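Local coordinates for protein ficolin-3 (PDB 2J60) that binds D-fucose through its fibrinogen-like recognition domain, as a soluble lectin of innate immunity that acts in the lectin pathway of complement, at the alpha-D-Abequopyranose site. Coordinates in Å, arbitrary orientation; residue numbers count along the deposited sequence, not the author numbering.

The alpha-D-Abequopyranose site. Residues 179-181, 199, 209. With ABE (alpha-D-Abequopyranose), chain B.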
# COMPACT_ATOMS: atom_id res chain seq x y z
N SER A 179 14.15 3.37 11.05
CA SER A 179 14.70 2.51 12.08
C SER A 179 13.81 2.50 13.31
O SER A 179 14.27 2.89 14.38
CB SER A 179 16.12 2.94 12.48
OG SER A 179 16.16 4.34 12.75
N CYS A 180 12.56 2.02 13.18
CA CYS A 180 12.07 1.40 11.93
C CYS A 180 10.86 2.03 11.24
O CYS A 180 10.88 2.25 10.02
CB CYS A 180 11.82 -0.09 12.12
SG CYS A 180 13.34 -1.03 12.39
N TYR A 181 9.81 2.34 12.00
CA TYR A 181 8.61 2.89 11.36
C TYR A 181 7.64 3.67 12.25
O TYR A 181 7.68 3.61 13.48
CB TYR A 181 7.84 1.76 10.68
CG TYR A 181 7.27 0.76 11.65
CD1 TYR A 181 6.02 0.94 12.22
CD2 TYR A 181 7.99 -0.38 12.00
CE1 TYR A 181 5.50 0.04 13.10
CE2 TYR A 181 7.47 -1.30 12.90
CZ TYR A 181 6.22 -1.08 13.43
OH TYR A 181 5.69 -1.99 14.32
N TYR A 199 5.34 -5.88 16.90
CA TYR A 199 5.16 -4.99 15.77
C TYR A 199 4.19 -5.66 14.79
O TYR A 199 4.46 -6.74 14.29
CB TYR A 199 6.51 -4.74 15.09
CG TYR A 199 7.65 -4.42 16.04
CD1 TYR A 199 7.58 -3.34 16.90
CD2 TYR A 199 8.80 -5.20 16.05
CE1 TYR A 199 8.63 -3.05 17.77
CE2 TYR A 199 9.85 -4.92 16.90
CZ TYR A 199 9.77 -3.84 17.76
OH TYR A 199 10.83 -3.56 18.60
N VAL A 209 1.90 1.98 17.92
CA VAL A 209 2.69 0.77 17.66
C VAL A 209 2.26 -0.35 18.60
O VAL A 209 2.01 -0.11 19.77
CB VAL A 209 4.21 1.05 17.81
CG1 VAL A 209 5.02 -0.23 17.72
CG2 VAL A 209 4.64 2.02 16.74
C1 ABE B . 9.71 0.46 15.41
C2 ABE B . 8.59 0.72 16.42
C3 ABE B . 9.14 1.21 17.75
C4 ABE B . 10.27 0.30 18.23
C5 ABE B . 11.31 0.13 17.12
C6 ABE B . 12.48 -0.75 17.55
O1 ABE B . 10.36 1.69 15.02
O2 ABE B . 7.67 1.69 15.91
O5 ABE B . 10.66 -0.44 15.98
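Backbone groups of Cys180 and Tyr181 provide the polar grip on the sugar in this lectin pocket. The sugar is modelled as alpha-D-abequopyranose, which is D-fucose without its 3-hydroxyl, although the crystals were of the D-fucose complex. The anomeric hydroxyl O1 accepts two nearly straight hydrogen bonds. One comes from Cys180 N, 2.9 Å from O1; the other comes from Tyr181 N, at 3.1 Å from O1. A cis peptide joins Ser179 to Cys180, a bend that may bring the successive N-H groups to one oxygen. The neighbouring hydroxyl O2 donates to the carbonyl of the same tyrosine, reaching Tyr181 O at 3.1 Å from above the carbonyl plane, with a C=O...O angle of 145°. The N-H and C=O of Tyr181 thus bracket the O1-O2 pair, so selectivity would seem to rest on two adjacent, suitably spaced hydroxyls rather than on charged side chains. The structure alone does not show how the remaining hydroxyls of D-fucose are recognised.

Side chains shape the walls around this pair. The Tyr181 ring, its CG tucked between the main-chain N and C (chi1 66°), lies with one face against the sugar: O2 sits over the ring centre, 3.9 Å above its plane, while CE2 packs 3.8 Å from C1. Val209 wedges in beside O2, its methyl CG2 3.2 Å from that oxygen and CG1 alongside C2. On a further flank, about a quarter-turn around the sugar from both Tyr181 and Val209, Tyr199 brings CE1 to C4 at 3.8 Å, and its phenol OH lies 3.4 Å from the C6 methyl. Beneath the anomeric end, Cys180 offers CB to C1.

The residues described all lie in loops between helix 167-171 and strand 215-220, in the C-terminal part of the fibrinogen-like domain, where the Cys167-Cys180 disulfide ties the cis-peptide segment to the start of that helix.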